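ABC transporter, solute-binding protein (Staphylococcus aureus, PDB 6LKK) binds glucose 6-phosphate in an interdomain pocket and probably serves as the extracellular sensor protein of a two-component signalling system. Local coordinates at residues F95-T100 and K253-D258. Residues are numbered along the deposited sequence; the frame is centred on the assembly and turned at random.
Sequences FLLMPT and KSIRKD
A water takes the place of one of the two backbone bonds expected between L97 and K253. It donates to L97 O (2.8 Å) and accepts from K253 N. The other bond is direct: L97 N donates to K253 O over 3.0 Å, almost straight at 175° and in the carbonyl plane. The two residues thus pair in antiparallel fashion, but loosely, and K253 and S254 run against strand 92-105 as a weakly bonded strand. The side chains of L97 and K253 lie on the same face of the sheet, with CB 3.9 Å from CB. From there the K253 chain runs past the P99 ring, and its CD rests 3.9 Å from P99 CD. A bend at chi4 (61°) turns the ammonium aside from this aliphatic stem; it forms a salt bridge with E189 and a hydrogen bond to E268 O. L96 reaches K253 O with CD2, at 3.6 Å.

S254 OG accepts from R256 N, forming an ST turn. I255 points back to the strand. Its CG2 sits against F95 O at 3.3 Å. CG1 lies anti to the backbone N (chi1 -169°), and CD1 meets L97 CD2 with the two side chains crossing at about a right angle.

The contact adds an antiparallel partner to a long strand of the solute-binding protein fold (PBP clan), beside the bound glucose 6-phosphate. Q243 of helix 240-250 ties the two segments together, bonding F95 O, I255 N and S254 OG. On its other edge strand 92-105 pairs with strand 213-221, where F95 and L96 both face D216, a glucose 6-phosphate-binding residue, in a classic beta bulge, while M98 touches the sugar phosphate and Q190 of helix 189-197.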
ATOM      1  N   PHE A  95      -1.630  -3.678 -10.034  1.00 16.61           N
ATOM      2  CA  PHE A  95      -2.855  -4.274  -9.512  1.00 16.84           C
ATOM      3  C   PHE A  95      -3.859  -3.231  -9.032  1.00 15.79           C
ATOM      4  O   PHE A  95      -5.032  -3.279  -9.415  1.00 17.29           O
ATOM      5  CB  PHE A  95      -2.506  -5.236  -8.373  1.00 17.28           C
ATOM      6  CG  PHE A  95      -3.697  -5.726  -7.596  1.00 15.56           C
ATOM      7  CD1 PHE A  95      -4.762  -6.332  -8.240  1.00 16.67           C
ATOM      8  CD2 PHE A  95      -3.740  -5.593  -6.215  1.00 17.70           C
ATOM      9  CE1 PHE A  95      -5.853  -6.786  -7.530  1.00 16.59           C
ATOM     10  CE2 PHE A  95      -4.829  -6.044  -5.497  1.00 17.93           C
ATOM     11  CZ  PHE A  95      -5.886  -6.644  -6.154  1.00 16.62           C
ATOM     12  N   LEU A  96      -3.421  -2.298  -8.186  1.00 15.94           N
ATOM     13  CA  LEU A  96      -4.305  -1.279  -7.635  1.00 16.75           C
ATOM     14  C   LEU A  96      -3.515   0.002  -7.415  1.00 17.03           C
ATOM     15  O   LEU A  96      -2.289  -0.014  -7.294  1.00 17.65           O
ATOM     16  CB  LEU A  96      -4.935  -1.713  -6.305  1.00 17.45           C
ATOM     17  CG  LEU A  96      -6.061  -2.748  -6.291  1.00 17.34           C
ATOM     18  CD1 LEU A  96      -6.491  -2.982  -4.850  1.00 22.10           C
ATOM     19  CD2 LEU A  96      -7.253  -2.319  -7.140  1.00 17.55           C
ATOM     20  N   LEU A  97      -4.242   1.114  -7.358  1.00 17.24           N
ATOM     21  CA  LEU A  97      -3.684   2.404  -6.978  1.00 16.80           C
ATOM     22  C   LEU A  97      -4.099   2.699  -5.543  1.00 16.46           C
ATOM     23  O   LEU A  97      -5.291   2.664  -5.222  1.00 18.37           O
ATOM     24  CB  LEU A  97      -4.173   3.513  -7.909  1.00 18.10           C
ATOM     25  CG  LEU A  97      -3.961   3.260  -9.403  1.00 18.82           C
ATOM     26  CD1 LEU A  97      -4.565   4.384 -10.219  1.00 20.39           C
ATOM     27  CD2 LEU A  97      -2.484   3.104  -9.717  1.00 19.98           C
ATOM     28  N   MET A  98      -3.122   2.978  -4.685  1.00 16.76           N
ATOM     29  CA  MET A  98      -3.377   3.172  -3.258  1.00 16.17           C
ATOM     30  C   MET A  98      -2.767   4.488  -2.803  1.00 17.07           C
ATOM     31  O   MET A  98      -1.546   4.565  -2.576  1.00 18.25           O
ATOM     32  CB  MET A  98      -2.820   2.019  -2.436  1.00 15.89           C
ATOM     33  CG  MET A  98      -3.279   2.028  -0.987  1.00 14.36           C
ATOM     34  SD  MET A  98      -5.027   1.650  -0.815  1.00 18.01           S
ATOM     35  CE  MET A  98      -4.996  -0.096  -1.195  1.00 19.37           C
ATOM     36  N   PRO A  99      -3.565   5.541  -2.656  1.00 15.60           N
ATOM     37  CA  PRO A  99      -3.042   6.766  -2.046  1.00 15.55           C
ATOM     38  C   PRO A  99      -2.618   6.517  -0.609  1.00 15.42           C
ATOM     39  O   PRO A  99      -3.303   5.828   0.151  1.00 16.82           O
ATOM     40  CB  PRO A  99      -4.227   7.738  -2.121  1.00 15.58           C
ATOM     41  CG  PRO A  99      -5.115   7.190  -3.177  1.00 14.80           C
ATOM     42  CD  PRO A  99      -4.955   5.706  -3.113  1.00 15.16           C
ATOM     43  N   THR A 100      -1.467   7.070  -0.244  1.00 17.79           N
ATOM     44  CA  THR A 100      -1.129   7.205   1.159  1.00 17.79           C
ATOM     45  C   THR A 100      -1.833   8.437   1.712  1.00 18.22           C
ATOM     46  O   THR A 100      -2.119   9.390   0.982  1.00 21.79           O
ATOM     47  CB  THR A 100       0.385   7.309   1.351  1.00 19.55           C
ATOM     48  OG1 THR A 100       0.886   8.455   0.653  1.00 19.23           O
ATOM     49  CG2 THR A 100       1.073   6.059   0.824  1.00 19.96           C
ATOM     50  N   LYS A 253      -9.244   1.902  -6.097  1.00 16.65           N
ATOM     51  CA  LYS A 253      -8.899   2.615  -7.321  1.00 16.44           C
ATOM     52  C   LYS A 253      -8.299   1.603  -8.289  1.00 18.01           C
ATOM     53  O   LYS A 253      -7.169   1.140  -8.098  1.00 16.36           O
ATOM     54  CB  LYS A 253      -7.951   3.773  -7.026  1.00 15.21           C
ATOM     55  CG  LYS A 253      -8.646   4.918  -6.296  1.00 16.52           C
ATOM     56  CD  LYS A 253      -7.688   6.036  -5.932  1.00 19.86           C
ATOM     57  CE  LYS A 253      -8.436   7.281  -5.470  1.00 16.65           C
ATOM     58  NZ  LYS A 253      -9.260   7.041  -4.253  1.00 16.45           N
ATOM     59  N   SER A 254      -9.067   1.258  -9.317  1.00 15.74           N
ATOM     60  CA  SER A 254      -8.673   0.214 -10.248  1.00 14.93           C
ATOM     61  C   SER A 254      -7.476   0.641 -11.088  1.00 16.65           C
ATOM     62  O   SER A 254      -7.287   1.821 -11.400  1.00 16.36           O
ATOM     63  CB  SER A 254      -9.842  -0.141 -11.165  1.00 17.38           C
ATOM     64  OG  SER A 254      -9.445  -1.057 -12.177  1.00 17.07           O
ATOM     65  N   ILE A 255      -6.669  -0.352 -11.470  1.00 14.58           N
ATOM     66  CA  ILE A 255      -5.574  -0.129 -12.410  1.00 14.56           C
ATOM     67  C   ILE A 255      -6.046  -0.097 -13.855  1.00 19.05           C
ATOM     68  O   ILE A 255      -5.264   0.270 -14.738  1.00 17.06           O
ATOM     69  CB  ILE A 255      -4.510  -1.228 -12.212  1.00 16.14           C
ATOM     70  CG1 ILE A 255      -3.214  -0.909 -12.968  1.00 17.26           C
ATOM     71  CG2 ILE A 255      -5.052  -2.592 -12.639  1.00 17.22           C
ATOM     72  CD1 ILE A 255      -2.510   0.349 -12.499  1.00 19.75           C
ATOM     73  N   ARG A 256      -7.302  -0.448 -14.120  1.00 16.99           N
ATOM     74  CA  ARG A 256      -7.791  -0.627 -15.480  1.00 16.86           C
ATOM     75  C   ARG A 256      -8.517   0.615 -15.989  1.00 16.56           C
ATOM     76  O   ARG A 256      -9.156   1.346 -15.227  1.00 19.64           O
ATOM     77  CB  ARG A 256      -8.733  -1.829 -15.559  1.00 18.06           C
ATOM     78  CG  ARG A 256      -8.068  -3.166 -15.284  1.00 15.67           C
ATOM     79  CD  ARG A 256      -9.078  -4.300 -15.399  1.00 18.01           C
ATOM     80  NE  ARG A 256      -9.612  -4.442 -16.753  1.00 17.43           N
ATOM     81  CZ  ARG A 256      -9.258  -5.382 -17.629  1.00 19.91           C
ATOM     82  NH1 ARG A 256      -8.357  -6.306 -17.323  1.00 20.13           N
ATOM     83  NH2 ARG A 256      -9.819  -5.398 -18.826  1.00 21.20           N
ATOM     84  N   LYS A 257      -8.425   0.827 -17.306  1.00 19.53           N
ATOM     85  CA  LYS A 257      -9.141   1.921 -17.957  1.00 19.08           C
ATOM     86  C   LYS A 257     -10.642   1.671 -18.009  1.00 19.22           C
ATOM     87  O   LYS A 257     -11.427   2.626 -17.987  1.00 24.89           O
ATOM     88  CB  LYS A 257      -8.623   2.116 -19.383  1.00 18.79           C
ATOM     89  CG  LYS A 257      -7.164   2.511 -19.512  1.00 22.42           C
ATOM     90  CD  LYS A 257      -6.671   2.218 -20.925  1.00 29.44           C
ATOM     91  CE  LYS A 257      -5.819   3.338 -21.488  1.00 41.46           C
ATOM     92  NZ  LYS A 257      -5.327   2.998 -22.855  1.00 47.64           N
ATOM     93  N   ASP A 258     -11.060   0.407 -18.102  1.00 17.05           N
ATOM     94  CA  ASP A 258     -12.454   0.055 -18.348  1.00 18.59           C
ATOM     95  C   ASP A 258     -13.205  -0.277 -17.065  1.00 19.55           C
ATOM     96  O   ASP A 258     -14.151  -1.073 -17.084  1.00 20.72           O
ATOM     97  CB  ASP A 258     -12.542  -1.113 -19.332  1.00 19.50           C
ATOM     98  CG  ASP A 258     -11.772  -2.336 -18.869  1.00 23.74           C
ATOM     99  OD1 ASP A 258     -11.161  -2.285 -17.783  1.00 20.66           O
ATOM    100  OD2 ASP A 258     -11.772  -3.351 -19.597  1.00 24.71           O
TER
HETATM  101  O   HOH W   1      -7.344   1.289  -3.939  1.00 19.41           O